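Long-range contact in plasmin and fibronectin-binding protein A (Streptococcus pneumoniae, PDB 4MR0), which acts as a fibronectin-dependent adhesin and invasin on the pneumococcal surface, binding human fibronectin, plasmin, plasminogen and serum albumin: residues N182-T196 and L237-S251. Residues are numbered along the deposited sequence; the frame is centred on the assembly and turned at random.
Sequences NGINIKNHPSIVFMT and LPLINSSGAFAIGNS. With MN (manganese (II) ion), chain F.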
ATOM      1  N   ASN A 182     -10.724  15.523 -11.789  1.00 18.85           N
ATOM      2  CA  ASN A 182      -9.856  15.026 -12.847  1.00 17.31           C
ATOM      3  C   ASN A 182     -10.548  14.936 -14.205  1.00 18.03           C
ATOM      4  O   ASN A 182     -11.413  14.079 -14.423  1.00 17.92           O
ATOM      5  CB  ASN A 182      -9.291  13.659 -12.477  1.00 17.32           C
ATOM      6  CG  ASN A 182      -8.418  13.090 -13.572  1.00 17.94           C
ATOM      7  OD1 ASN A 182      -7.874  13.839 -14.388  1.00 17.05           O
ATOM      8  ND2 ASN A 182      -8.263  11.767 -13.590  1.00 16.26           N
ATOM      9  N   GLY A 183     -10.155  15.822 -15.116  1.00 16.84           N
ATOM     10  CA  GLY A 183     -10.730  15.832 -16.451  1.00 18.69           C
ATOM     11  C   GLY A 183      -9.704  15.460 -17.508  1.00 19.59           C
ATOM     12  O   GLY A 183      -9.896  15.729 -18.695  1.00 18.84           O
ATOM     13  N   ILE A 184      -8.608  14.841 -17.077  1.00 20.46           N
ATOM     14  CA  ILE A 184      -7.543  14.438 -17.989  1.00 19.56           C
ATOM     15  C   ILE A 184      -7.971  13.166 -18.722  1.00 20.66           C
ATOM     16  O   ILE A 184      -7.935  12.067 -18.165  1.00 20.52           O
ATOM     17  CB  ILE A 184      -6.236  14.188 -17.210  1.00 20.87           C
ATOM     18  CG1 ILE A 184      -5.956  15.382 -16.290  1.00 20.67           C
ATOM     19  CG2 ILE A 184      -5.070  14.016 -18.172  1.00 19.42           C
ATOM     20  CD1 ILE A 184      -4.873  15.128 -15.253  1.00 21.15           C
ATOM     21  N   ASN A 185      -8.385  13.331 -19.976  1.00 18.44           N
ATOM     22  CA  ASN A 185      -8.853  12.219 -20.796  1.00 19.42           C
ATOM     23  C   ASN A 185      -8.084  12.223 -22.114  1.00 20.99           C
ATOM     24  O   ASN A 185      -8.607  12.620 -23.158  1.00 20.69           O
ATOM     25  CB  ASN A 185     -10.363  12.380 -21.030  1.00 18.50           C
ATOM     26  CG  ASN A 185     -10.947  11.292 -21.906  1.00 19.94           C
ATOM     27  OD1 ASN A 185     -10.746  10.099 -21.661  1.00 18.51           O
ATOM     28  ND2 ASN A 185     -11.686  11.698 -22.935  1.00 19.35           N
ATOM     29  N   ILE A 186      -6.837  11.762 -22.046  1.00 20.76           N
ATOM     30  CA  ILE A 186      -5.938  11.737 -23.191  1.00 20.36           C
ATOM     31  C   ILE A 186      -5.467  10.317 -23.519  1.00 20.88           C
ATOM     32  O   ILE A 186      -5.053   9.560 -22.639  1.00 19.40           O
ATOM     33  CB  ILE A 186      -4.715  12.648 -22.905  1.00 20.21           C
ATOM     34  CG1 ILE A 186      -5.204  14.059 -22.558  1.00 20.45           C
ATOM     35  CG2 ILE A 186      -3.793  12.707 -24.103  1.00 21.00           C
ATOM     36  CD1 ILE A 186      -4.114  14.992 -22.059  1.00 19.95           C
ATOM     37  N   LYS A 187      -5.541   9.967 -24.797  1.00 20.56           N
ATOM     38  CA  LYS A 187      -5.141   8.645 -25.277  1.00 21.86           C
ATOM     39  C   LYS A 187      -3.639   8.394 -25.108  1.00 20.36           C
ATOM     40  O   LYS A 187      -2.830   9.289 -25.351  1.00 19.58           O
ATOM     41  CB  LYS A 187      -5.507   8.525 -26.761  1.00 24.93           C
ATOM     42  CG  LYS A 187      -5.340   7.144 -27.346  1.00 28.56           C
ATOM     43  CD  LYS A 187      -6.436   6.220 -26.857  1.00 30.24           C
ATOM     44  CE  LYS A 187      -6.273   4.834 -27.443  1.00 34.14           C
ATOM     45  NZ  LYS A 187      -7.367   3.931 -26.990  1.00 36.58           N
ATOM     46  N   ASN A 188      -3.267   7.183 -24.691  1.00 20.13           N
ATOM     47  CA  ASN A 188      -1.853   6.828 -24.530  1.00 20.18           C
ATOM     48  C   ASN A 188      -1.162   7.856 -23.636  1.00 19.89           C
ATOM     49  O   ASN A 188       0.002   8.211 -23.863  1.00 19.12           O
ATOM     50  CB  ASN A 188      -1.179   6.822 -25.910  1.00 20.75           C
ATOM     51  CG  ASN A 188       0.203   6.187 -25.893  1.00 24.18           C
ATOM     52  OD1 ASN A 188       1.090   6.588 -26.651  1.00 23.68           O
ATOM     53  ND2 ASN A 188       0.386   5.179 -25.046  1.00 23.02           N
ATOM     54  N   HIS A 189      -1.872   8.310 -22.607  1.00 18.97           N
ATOM     55  CA  HIS A 189      -1.362   9.354 -21.724  1.00 17.67           C
ATOM     56  C   HIS A 189      -1.852   9.128 -20.291  1.00 19.51           C
ATOM     57  O   HIS A 189      -2.974   8.664 -20.070  1.00 18.81           O
ATOM     58  CB  HIS A 189      -1.873  10.689 -22.283  1.00 16.91           C
ATOM     59  CG  HIS A 189      -1.301  11.912 -21.639  1.00 16.36           C
ATOM     60  ND1 HIS A 189      -1.599  12.287 -20.345  1.00 15.74           N
ATOM     61  CD2 HIS A 189      -0.529  12.903 -22.149  1.00 14.86           C
ATOM     62  CE1 HIS A 189      -1.042  13.458 -20.089  1.00 14.96           C
ATOM     63  NE2 HIS A 189      -0.387  13.853 -21.167  1.00 15.52           N
ATOM     64  N   PRO A 190      -1.011   9.445 -19.291  1.00 19.51           N
ATOM     65  CA  PRO A 190      -1.459   9.241 -17.912  1.00 19.14           C
ATOM     66  C   PRO A 190      -2.600  10.181 -17.526  1.00 19.48           C
ATOM     67  O   PRO A 190      -2.769  11.248 -18.116  1.00 19.54           O
ATOM     68  CB  PRO A 190      -0.192   9.483 -17.092  1.00 19.63           C
ATOM     69  CG  PRO A 190       0.608  10.424 -17.950  1.00 21.53           C
ATOM     70  CD  PRO A 190       0.400   9.866 -19.339  1.00 19.14           C
ATOM     71  N   SER A 191      -3.393   9.763 -16.546  1.00 17.74           N
ATOM     72  CA  SER A 191      -4.506  10.570 -16.060  1.00 17.22           C
ATOM     73  C   SER A 191      -4.284  10.726 -14.560  1.00 16.52           C
ATOM     74  O   SER A 191      -5.040  10.206 -13.741  1.00 19.67           O
ATOM     75  CB  SER A 191      -5.839   9.870 -16.343  1.00 17.51           C
ATOM     76  OG  SER A 191      -6.942  10.681 -15.961  1.00 17.99           O
ATOM     77  N   ILE A 192      -3.207  11.427 -14.221  1.00 16.59           N
ATOM     78  CA  ILE A 192      -2.817  11.687 -12.839  1.00 16.21           C
ATOM     79  C   ILE A 192      -2.825  13.204 -12.700  1.00 16.93           C
ATOM     80  O   ILE A 192      -2.179  13.904 -13.477  1.00 16.36           O
ATOM     81  CB  ILE A 192      -1.411  11.121 -12.572  1.00 15.40           C
ATOM     82  CG1 ILE A 192      -1.425   9.606 -12.833  1.00 16.88           C
ATOM     83  CG2 ILE A 192      -0.963  11.446 -11.143  1.00 13.77           C
ATOM     84  CD1 ILE A 192      -0.048   8.930 -12.756  1.00 18.56           C
ATOM     85  N   VAL A 193      -3.563  13.700 -11.712  1.00 16.39           N
ATOM     86  CA  VAL A 193      -3.724  15.138 -11.491  1.00 15.90           C
ATOM     87  C   VAL A 193      -2.492  15.981 -11.166  1.00 17.09           C
ATOM     88  O   VAL A 193      -2.286  17.034 -11.773  1.00 16.09           O
ATOM     89  CB  VAL A 193      -4.790  15.393 -10.398  1.00 17.27           C
ATOM     90  CG1 VAL A 193      -5.074  16.882 -10.284  1.00 14.30           C
ATOM     91  CG2 VAL A 193      -6.066  14.644 -10.742  1.00 15.12           C
ATOM     92  N   PHE A 194      -1.683  15.530 -10.213  1.00 16.15           N
ATOM     93  CA  PHE A 194      -0.491  16.265  -9.793  1.00 15.64           C
ATOM     94  C   PHE A 194       0.809  15.478  -9.958  1.00 15.90           C
ATOM     95  O   PHE A 194       0.858  14.288  -9.647  1.00 12.38           O
ATOM     96  CB  PHE A 194      -0.621  16.665  -8.318  1.00 15.34           C
ATOM     97  CG  PHE A 194      -1.774  17.578  -8.028  1.00 15.91           C
ATOM     98  CD1 PHE A 194      -1.749  18.902  -8.452  1.00 17.38           C
ATOM     99  CD2 PHE A 194      -2.891  17.110  -7.344  1.00 17.77           C
ATOM    100  CE1 PHE A 194      -2.814  19.753  -8.187  1.00 16.06           C
ATOM    101  CE2 PHE A 194      -3.962  17.949  -7.074  1.00 16.56           C
ATOM    102  CZ  PHE A 194      -3.922  19.275  -7.503  1.00 18.71           C
ATOM    103  N   MET A 195       1.851  16.164 -10.434  1.00 15.18           N
ATOM    104  CA  MET A 195       3.181  15.576 -10.612  1.00 14.87           C
ATOM    105  C   MET A 195       4.244  16.565 -10.122  1.00 16.11           C
ATOM    106  O   MET A 195       4.010  17.777 -10.113  1.00 15.68           O
ATOM    107  CB  MET A 195       3.435  15.248 -12.076  1.00 16.49           C
ATOM    108  CG  MET A 195       2.668  14.037 -12.585  1.00 18.28           C
ATOM    109  SD  MET A 195       3.219  13.495 -14.227  1.00  0.98           S
ATOM    110  CE  MET A 195       2.044  12.240 -14.633  1.00 16.95           C
ATOM    111  N   THR A 196       5.398  16.051  -9.693  1.00 15.71           N
ATOM    112  CA  THR A 196       6.481  16.900  -9.203  1.00 14.21           C
ATOM    113  C   THR A 196       7.564  17.091 -10.260  1.00 15.22           C
ATOM    114  O   THR A 196       8.676  17.538  -9.966  1.00 15.93           O
ATOM    115  CB  THR A 196       7.131  16.312  -7.941  1.00 14.92           C
ATOM    116  OG1 THR A 196       7.714  15.043  -8.252  1.00 14.91           O
ATOM    117  CG2 THR A 196       6.099  16.146  -6.835  1.00 14.73           C
ATOM    118  N   LEU A 237     -14.113   9.537 -18.420  1.00 22.03           N
ATOM    119  CA  LEU A 237     -12.787   9.631 -19.031  1.00 22.16           C
ATOM    120  C   LEU A 237     -12.606   8.351 -19.839  1.00 22.96           C
ATOM    121  O   LEU A 237     -11.773   7.498 -19.514  1.00 23.22           O
ATOM    122  CB  LEU A 237     -11.716   9.735 -17.940  1.00 20.30           C
ATOM    123  CG  LEU A 237     -11.897  10.892 -16.948  1.00 19.94           C
ATOM    124  CD1 LEU A 237     -10.962  10.719 -15.750  1.00 19.76           C
ATOM    125  CD2 LEU A 237     -11.635  12.214 -17.649  1.00 19.06           C
ATOM    126  N   PRO A 238     -13.390   8.206 -20.920  1.00 23.82           N
ATOM    127  CA  PRO A 238     -13.368   7.037 -21.805  1.00 23.18           C
ATOM    128  C   PRO A 238     -12.059   6.661 -22.489  1.00 23.36           C
ATOM    129  O   PRO A 238     -11.913   5.526 -22.943  1.00 23.79           O
ATOM    130  CB  PRO A 238     -14.482   7.351 -22.806  1.00 24.41           C
ATOM    131  CG  PRO A 238     -14.433   8.841 -22.897  1.00 24.45           C
ATOM    132  CD  PRO A 238     -14.293   9.244 -21.450  1.00 23.31           C
ATOM    133  N   LEU A 239     -11.105   7.586 -22.554  1.00 22.94           N
ATOM    134  CA  LEU A 239      -9.830   7.297 -23.216  1.00 23.19           C
ATOM    135  C   LEU A 239      -8.658   6.870 -22.318  1.00 22.95           C
ATOM    136  O   LEU A 239      -7.625   6.450 -22.827  1.00 23.25           O
ATOM    137  CB  LEU A 239      -9.389   8.503 -24.056  1.00 23.15           C
ATOM    138  CG  LEU A 239     -10.339   8.958 -25.169  1.00 23.55           C
ATOM    139  CD1 LEU A 239      -9.701  10.117 -25.918  1.00 24.52           C
ATOM    140  CD2 LEU A 239     -10.631   7.809 -26.122  1.00 24.42           C
ATOM    141  N   ILE A 240      -8.808   6.957 -21.000  1.00 23.02           N
ATOM    142  CA  ILE A 240      -7.715   6.592 -20.101  1.00 23.11           C
ATOM    143  C   ILE A 240      -7.617   5.095 -19.788  1.00 23.17           C
ATOM    144  O   ILE A 240      -8.561   4.326 -19.985  1.00 23.13           O
ATOM    145  CB  ILE A 240      -7.828   7.351 -18.764  1.00 22.51           C
ATOM    146  CG1 ILE A 240      -9.056   6.862 -17.988  1.00 22.23           C
ATOM    147  CG2 ILE A 240      -7.957   8.853 -19.038  1.00 20.18           C
ATOM    148  CD1 ILE A 240      -9.148   7.400 -16.579  1.00 22.30           C
ATOM    149  N   ASN A 241      -6.446   4.689 -19.301  1.00 22.83           N
ATOM    150  CA  ASN A 241      -6.202   3.296 -18.915  1.00 22.79           C
ATOM    151  C   ASN A 241      -6.130   3.187 -17.393  1.00 21.10           C
ATOM    152  O   ASN A 241      -6.209   2.099 -16.844  1.00 20.83           O
ATOM    153  CB  ASN A 241      -4.906   2.761 -19.526  1.00 24.46           C
ATOM    154  CG  ASN A 241      -5.037   2.486 -21.010  1.00 29.91           C
ATOM    155  OD1 ASN A 241      -6.047   1.925 -21.468  1.00 31.00           O
ATOM    156  ND2 ASN A 241      -4.001   2.844 -21.770  1.00 31.57           N
ATOM    157  N   SER A 242      -5.985   4.323 -16.717  1.00 18.90           N
ATOM    158  CA  SER A 242      -5.933   4.377 -15.251  1.00 17.96           C
ATOM    159  C   SER A 242      -5.918   5.845 -14.810  1.00 16.34           C
ATOM    160  O   SER A 242      -5.537   6.720 -15.579  1.00 17.32           O
ATOM    161  CB  SER A 242      -4.670   3.687 -14.723  1.00 18.57           C
ATOM    162  OG  SER A 242      -3.504   4.451 -14.995  1.00 20.84           O
ATOM    163  N   SER A 243      -6.374   6.120 -13.592  1.00 15.51           N
ATOM    164  CA  SER A 243      -6.354   7.482 -13.087  1.00 15.50           C
ATOM    165  C   SER A 243      -5.785   7.474 -11.674  1.00 16.55           C
ATOM    166  O   SER A 243      -5.916   6.484 -10.944  1.00 16.87           O
ATOM    167  CB  SER A 243      -7.759   8.104 -13.097  1.00 14.79           C
ATOM    168  OG  SER A 243      -8.597   7.531 -12.113  1.00 20.61           O
ATOM    169  N   GLY A 244      -5.143   8.581 -11.308  1.00 15.98           N
ATOM    170  CA  GLY A 244      -4.545   8.719  -9.990  1.00 15.22           C
ATOM    171  C   GLY A 244      -4.520  10.184  -9.591  1.00 15.83           C
ATOM    172  O   GLY A 244      -4.975  11.045 -10.356  1.00 15.24           O
ATOM    173  N   ALA A 245      -3.977  10.485  -8.413  1.00 13.39           N
ATOM    174  CA  ALA A 245      -3.925  11.872  -7.950  1.00 14.32           C
ATOM    175  C   ALA A 245      -2.528  12.481  -7.913  1.00 14.75           C
ATOM    176  O   ALA A 245      -2.330  13.621  -8.339  1.00 12.94           O
ATOM    177  CB  ALA A 245      -4.562  11.987  -6.558  1.00 12.39           C
ATOM    178  N   PHE A 246      -1.565  11.721  -7.393  1.00 14.32           N
ATOM    179  CA  PHE A 246      -0.197  12.214  -7.259  1.00 14.40           C
ATOM    180  C   PHE A 246       0.882  11.292  -7.813  1.00 13.06           C
ATOM    181  O   PHE A 246       0.827  10.080  -7.631  1.00 13.61           O
ATOM    182  CB  PHE A 246       0.133  12.451  -5.776  1.00 14.75           C
ATOM    183  CG  PHE A 246      -0.571  13.630  -5.162  1.00 15.56           C
ATOM    184  CD1 PHE A 246      -0.037  14.910  -5.272  1.00 15.87           C
ATOM    185  CD2 PHE A 246      -1.748  13.452  -4.436  1.00 14.79           C
ATOM    186  CE1 PHE A 246      -0.663  16.001  -4.666  1.00 16.90           C
ATOM    187  CE2 PHE A 246      -2.380  14.536  -3.827  1.00 13.86           C
ATOM    188  CZ  PHE A 246      -1.840  15.809  -3.938  1.00 16.47           C
ATOM    189  N   ALA A 247       1.862  11.887  -8.488  1.00 12.47           N
ATOM    190  CA  ALA A 247       3.019  11.158  -8.998  1.00 11.71           C
ATOM    191  C   ALA A 247       4.180  11.958  -8.413  1.00 13.87           C
ATOM    192  O   ALA A 247       4.572  12.999  -8.941  1.00 14.58           O
ATOM    193  CB  ALA A 247       3.064  11.183 -10.517  1.00 14.86           C
ATOM    194  N   ILE A 248       4.694  11.475  -7.287  1.00 14.49           N
ATOM    195  CA  ILE A 248       5.786  12.116  -6.570  1.00 14.83           C
ATOM    196  C   ILE A 248       7.099  11.403  -6.880  1.00 14.83           C
ATOM    197  O   ILE A 248       7.319  10.278  -6.444  1.00 14.54           O
ATOM    198  CB  ILE A 248       5.508  12.068  -5.053  1.00 14.82           C
ATOM    199  CG1 ILE A 248       4.166  12.757  -4.759  1.00 15.94           C
ATOM    200  CG2 ILE A 248       6.630  12.748  -4.279  1.00 15.68           C
ATOM    201  CD1 ILE A 248       3.640  12.493  -3.377  1.00 17.65           C
ATOM    202  N   GLY A 249       7.967  12.059  -7.639  1.00 15.55           N
ATOM    203  CA  GLY A 249       9.231  11.437  -7.985  1.00 15.34           C
ATOM    204  C   GLY A 249      10.434  12.322  -7.742  1.00 16.29           C
ATOM    205  O   GLY A 249      10.396  13.523  -8.016  1.00 17.19           O
ATOM    206  N   ASN A 250      11.505  11.722  -7.228  1.00 15.43           N
ATOM    207  CA  ASN A 250      12.740  12.444  -6.945  1.00 15.43           C
ATOM    208  C   ASN A 250      12.454  13.667  -6.077  1.00 14.88           C
ATOM    209  O   ASN A 250      13.096  14.710  -6.225  1.00 14.14           O
ATOM    210  CB  ASN A 250      13.407  12.886  -8.262  1.00 15.63           C
ATOM    211  CG  ASN A 250      14.917  13.086  -8.124  1.00 18.02           C
ATOM    212  OD1 ASN A 250      15.568  13.669  -9.005  1.00 20.52           O
ATOM    213  ND2 ASN A 250      15.477  12.598  -7.028  1.00 14.05           N
ATOM    214  N   SER A 251      11.508  13.532  -5.154  1.00 12.61           N
ATOM    215  CA  SER A 251      11.150  14.650  -4.291  1.00 14.21           C
ATOM    216  C   SER A 251      11.638  14.485  -2.852  1.00 16.30           C
ATOM    217  O   SER A 251      12.051  13.395  -2.436  1.00 17.36           O
ATOM    218  CB  SER A 251       9.632  14.848  -4.311  1.00 14.86           C
ATOM    219  OG  SER A 251       9.295  16.201  -4.071  1.00 18.89           O
TER
HETATM  220 MN    MN F 704       0.339  15.938 -21.908  1.00 19.46          MN
HETATM  221  O   HOH W   1      -5.046   5.161 -23.948  1.00 31.31           O
HETATM  222  O   HOH W   2      -4.274   6.679 -18.469  1.00 25.90           O
HETATM  223  O   HOH W   3      -2.826   5.338 -20.762  1.00 41.27           O
HETATM  224  O   HOH W   4      -2.541   7.319 -15.424  1.00 24.19           O
HETATM  225  O   HOH W   5      -0.615  15.647 -24.075  1.00 14.80           O
HETATM  226  O   HOH W   6       1.246  17.931 -22.495  1.00 21.67           O
HETATM  227  O   HOH W   7       1.163  16.585 -19.766  1.00 19.24           O
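Phe-194 and Phe-246 lie side by side and point the same way, their planes 25° apart but slid so far that the rings barely overlap; CD2 of Phe-194 sits over one face of the Phe-246 ring, 3.7 Å from its CE1. Ile-221 touches both side chains, and Tyr-216 meets Phe-246 edge-to-face. From the other side of the strands, CG of Met-195 packs 3.5 Å from Ala-247 CB. Backbone bonds hold the two segments in parallel register: Phe-194 N donates to Ala-245 O, and Phe-194 O accepts from Ala-247 N at 2.8 Å. Both segments turn a corner together, at Val-193 and Ala-245, as stacked rungs do in a right-handed parallel beta-helix of the pectate lyase-like kind. Asn-185, its CG anti to the backbone N (chi1 178°), reaches across so that a lone pair of OD1 takes Leu-239 N at 2.7 Å, bracing the turn from Leu-237 to Ile-240, while Leu-237 CD2 rests on Asn-185 CB. At the far end Thr-196 OG1 accepts from Gly-249 N at 3.1 Å. Asn-182 ND2, which also donates to Met-223 O, bonds Ser-191 OG, and that hydroxyl donates to Ile-184 O, against which Ile-240 CG2 packs. Water bridges Asn-188 N to Leu-239 O. His-189 NE2 binds manganese at 2.3 Å with Glu-162, Thr-200 and three waters; its ND1 donates to Pro-190 O in the ring plane, fixing the imidazole's rotation.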